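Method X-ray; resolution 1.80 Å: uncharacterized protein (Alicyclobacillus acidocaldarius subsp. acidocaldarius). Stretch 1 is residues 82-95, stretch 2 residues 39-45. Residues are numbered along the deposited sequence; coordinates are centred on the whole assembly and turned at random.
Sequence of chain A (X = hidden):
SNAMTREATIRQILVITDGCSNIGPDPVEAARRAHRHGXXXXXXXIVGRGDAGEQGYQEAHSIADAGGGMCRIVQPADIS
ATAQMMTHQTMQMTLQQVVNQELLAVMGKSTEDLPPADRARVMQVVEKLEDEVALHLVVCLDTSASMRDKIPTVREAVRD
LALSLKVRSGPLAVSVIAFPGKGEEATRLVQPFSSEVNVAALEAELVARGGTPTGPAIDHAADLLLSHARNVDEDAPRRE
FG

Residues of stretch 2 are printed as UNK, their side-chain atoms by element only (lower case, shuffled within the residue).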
# COMPACT_ATOMS: atom_id res chain seq x y z
N THR A 82 11.69 0.44 -4.26
CA THR A 82 10.68 1.47 -4.45
C THR A 82 9.51 1.30 -3.48
O THR A 82 9.04 2.28 -2.90
CB THR A 82 10.19 1.47 -5.90
OG1 THR A 82 11.30 1.78 -6.75
CG2 THR A 82 9.10 2.50 -6.11
N ALA A 83 9.05 0.06 -3.34
CA ALA A 83 7.96 -0.26 -2.41
C ALA A 83 8.32 0.12 -0.97
O ALA A 83 7.52 0.70 -0.25
CB ALA A 83 7.60 -1.75 -2.49
N GLN A 84 9.54 -0.19 -0.57
CA GLN A 84 10.00 0.16 0.77
C GLN A 84 10.04 1.68 0.95
O GLN A 84 9.51 2.21 1.94
CB GLN A 84 11.36 -0.48 1.07
CG GLN A 84 11.35 -2.00 1.04
CD GLN A 84 12.73 -2.59 1.18
OE1 GLN A 84 13.60 -2.03 1.84
NE2 GLN A 84 12.95 -3.75 0.56
N MSE A 85 10.62 2.41 -0.01
CA MSE A 85 10.66 3.87 0.10
C MSE A 85 9.27 4.48 0.18
O MSE A 85 9.04 5.39 0.99
CB MSE A 85 11.41 4.52 -1.09
CG MSE A 85 11.37 6.07 -1.12
SE MSE A 85 9.94 6.90 -1.91
CE MSE A 85 10.18 6.47 -3.63
N MSE A 86 8.35 4.03 -0.67
CA MSE A 86 7.05 4.69 -0.73
C MSE A 86 6.30 4.45 0.57
O MSE A 86 5.63 5.36 1.07
CB MSE A 86 6.20 4.18 -1.91
CG MSE A 86 6.71 4.56 -3.30
SE MSE A 86 5.81 3.63 -4.63
CE MSE A 86 4.67 2.77 -3.73
N THR A 87 6.39 3.22 1.07
CA THR A 87 5.64 2.83 2.27
C THR A 87 6.12 3.70 3.43
O THR A 87 5.32 4.32 4.14
CB THR A 87 5.82 1.34 2.59
OG1 THR A 87 5.30 0.57 1.49
CG2 THR A 87 5.05 0.93 3.86
N HIS A 88 7.43 3.79 3.59
CA HIS A 88 7.98 4.67 4.64
C HIS A 88 7.67 6.16 4.45
O HIS A 88 7.29 6.86 5.41
CB HIS A 88 9.47 4.41 4.85
CG HIS A 88 9.75 3.13 5.59
ND1 HIS A 88 9.47 2.97 6.93
CD2 HIS A 88 10.26 1.95 5.17
CE1 HIS A 88 9.80 1.75 7.31
NE2 HIS A 88 10.29 1.11 6.26
N GLN A 89 7.82 6.67 3.23
CA GLN A 89 7.58 8.08 3.03
C GLN A 89 6.12 8.47 3.25
O GLN A 89 5.84 9.50 3.85
CB GLN A 89 8.12 8.53 1.67
CG GLN A 89 8.03 9.99 1.40
CD GLN A 89 8.78 10.37 0.12
OE1 GLN A 89 9.66 9.63 -0.33
NE2 GLN A 89 8.42 11.51 -0.46
N THR A 90 5.17 7.66 2.77
CA THR A 90 3.76 7.98 3.00
C THR A 90 3.35 7.76 4.47
O THR A 90 2.55 8.53 5.00
CB THR A 90 2.79 7.19 2.02
OG1 THR A 90 3.01 5.77 2.15
CG2 THR A 90 3.01 7.61 0.56
N MSE A 91 3.90 6.74 5.13
CA MSE A 91 3.68 6.55 6.58
C MSE A 91 4.18 7.79 7.34
O MSE A 91 3.49 8.35 8.19
CB MSE A 91 4.36 5.24 7.10
CG MSE A 91 4.31 5.00 8.65
SE MSE A 91 4.48 3.24 9.18
CE MSE A 91 5.10 2.64 7.60
N GLN A 92 5.35 8.26 6.96
CA GLN A 92 5.90 9.46 7.60
C GLN A 92 4.99 10.67 7.41
O GLN A 92 4.70 11.38 8.37
CB GLN A 92 7.30 9.78 7.10
CG GLN A 92 7.88 11.02 7.77
CD GLN A 92 9.26 11.41 7.26
OE1 GLN A 92 9.64 11.09 6.14
NE2 GLN A 92 10.01 12.11 8.10
N MSE A 93 4.53 10.92 6.18
CA MSE A 93 3.63 12.04 5.94
C MSE A 93 2.31 11.94 6.72
O MSE A 93 1.82 12.94 7.27
CB MSE A 93 3.38 12.24 4.43
CG MSE A 93 4.59 12.84 3.71
SE MSE A 93 4.42 13.09 1.91
CE MSE A 93 4.41 11.42 1.30
N THR A 94 1.74 10.74 6.77
CA THR A 94 0.49 10.55 7.49
C THR A 94 0.69 10.83 8.98
O THR A 94 -0.12 11.49 9.63
CB THR A 94 -0.04 9.11 7.28
OG1 THR A 94 -0.37 8.93 5.89
CG2 THR A 94 -1.28 8.87 8.12
N LEU A 95 1.78 10.31 9.53
CA LEU A 95 2.05 10.49 10.96
C LEU A 95 2.37 11.95 11.32
O LEU A 95 2.04 12.43 12.41
CB LEU A 95 3.16 9.54 11.42
CG LEU A 95 2.74 8.07 11.38
CD1 LEU A 95 3.96 7.20 11.60
CD2 LEU A 95 1.66 7.79 12.44
N UNK A 39 -7.33 5.17 4.79
CA UNK A 39 -6.40 4.28 4.10
C UNK A 39 -5.65 5.06 3.04
O UNK A 39 -6.25 5.87 2.33
c UNK A 39 -7.18 3.12 3.44
c UNK A 39 -6.26 2.21 2.59
c UNK A 39 -7.88 2.31 4.53
c UNK A 39 -9.03 1.43 4.01
N UNK A 40 -4.35 4.82 2.90
CA UNK A 40 -3.58 5.50 1.85
C UNK A 40 -3.32 4.45 0.77
O UNK A 40 -2.94 3.32 1.09
c UNK A 40 -2.47 7.30 3.26
c UNK A 40 -1.26 6.31 1.23
c UNK A 40 -2.23 6.03 2.40
N UNK A 41 -3.53 4.82 -0.50
CA UNK A 41 -3.33 3.88 -1.61
C UNK A 41 -2.13 4.34 -2.41
O UNK A 41 -2.11 5.48 -2.92
c UNK A 41 -4.38 2.71 -3.62
c UNK A 41 -4.57 3.79 -2.54
c UNK A 41 -5.83 3.50 -1.72
N UNK A 42 -1.12 3.48 -2.50
CA UNK A 42 0.10 3.73 -3.28
C UNK A 42 0.10 2.82 -4.51
O UNK A 42 -0.48 1.72 -4.48
n UNK A 42 1.25 5.58 -1.49
o UNK A 42 1.96 3.93 -0.16
c UNK A 42 1.54 4.34 -1.27
c UNK A 42 1.34 3.39 -2.44
N UNK A 43 0.70 3.28 -5.61
CA UNK A 43 0.72 2.47 -6.83
C UNK A 43 2.12 2.43 -7.41
O UNK A 43 2.76 3.48 -7.61
c UNK A 43 -0.28 2.08 -9.13
c UNK A 43 -1.63 3.31 -7.33
c UNK A 43 -0.22 3.05 -7.91
N UNK A 44 2.59 1.23 -7.69
CA UNK A 44 3.81 1.06 -8.46
C UNK A 44 3.44 0.55 -9.85
O UNK A 44 2.84 -0.53 -10.00
c UNK A 44 5.91 -0.32 -8.76
c UNK A 44 5.30 0.63 -6.48
c UNK A 44 6.15 -0.36 -5.63
c UNK A 44 4.77 0.05 -7.80
N UNK A 45 3.80 1.32 -10.87
CA UNK A 45 3.63 0.89 -12.26
C UNK A 45 4.96 0.31 -12.72
O UNK A 45 6.02 0.79 -12.34

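Position 39 carries four side-chain carbons, forked at the first, with one arm two carbons long. Its side chain is out of reach of the helix 82-95, so identification rests on shape alone: a beta-branched four-carbon chain is isoleucine, Ile39.

Position 40 has three carbons, one bearing the other two. Its CA-to-CB bond points toward the helix, and one terminal carbon lies 3.7 Å from Thr94 OG1 while the other lies 4.2 Å from Thr90 CB. A fork at CB with two single-carbon arms is valine, and the two atoms are CG2 and CG1 of Val40 respectively.

Position 41 repeats the three-carbon fork, but its side chain does not reach the helix. The alternation expected of a strand places it off the contact; it is Val41.

Position 42 shows two carbons, the second carrying one oxygen and one nitrogen: a short carboxamide, on a CA-to-CB bond that points toward the helix. Its CB lies 3.6 Å from Met86 CE, the methyl of a selenomethionine. The composition gives asparagine. In the model, OD1 of Asn42 is 3.1 Å from Thr90 OG1, but the amide is probably turned over, so the identity of the atom facing the hydroxyl is left open. Thr90 OG1 also donates a hydrogen bond to Met86 O, at 2.9 Å, one turn back along its own helix.

Position 43 is again one carbon carrying two, with CB directed away from the helix. What approaches stretch 1 is its backbone, with O 4.3 Å from Met86 SE. The fork identifies Val43.

Position 44 has four carbons, forked at the first, with one two-carbon arm, and its CA-to-CB bond points toward the helix. The end of that arm lies 3.7 Å from Ala83 CB, and its inner carbon 3.5 Å from Met86 CE. This is isoleucine; the atoms are CD1 and CG1 of Ile44, and CD1 also lies 4.1 Å from Thr82 CG2.

Position 45 has no side-chain atoms, which makes it glycine, Gly45; it makes no contact with the helix.

The contact works by matching alternate strand residues to successive turns of a nearly antiparallel helix, the axes running at 156° and approaching to 9.7 Å. CA pairs record the register: Ala83 to Ile44 and Met86 to Asn42 at 7.5 Å each, Thr90 to Val40 at 7.8 Å. Ile44 packs against Ala83 and Met86, whose CE also reaches Asn42; Val40 lies against Thr90 and Thr94. Together the stretches bury 350 Å², with an apolar end around Ile44 and threonines lining the end around Val40.

Stretch 2 (39-45) IVVNVIG
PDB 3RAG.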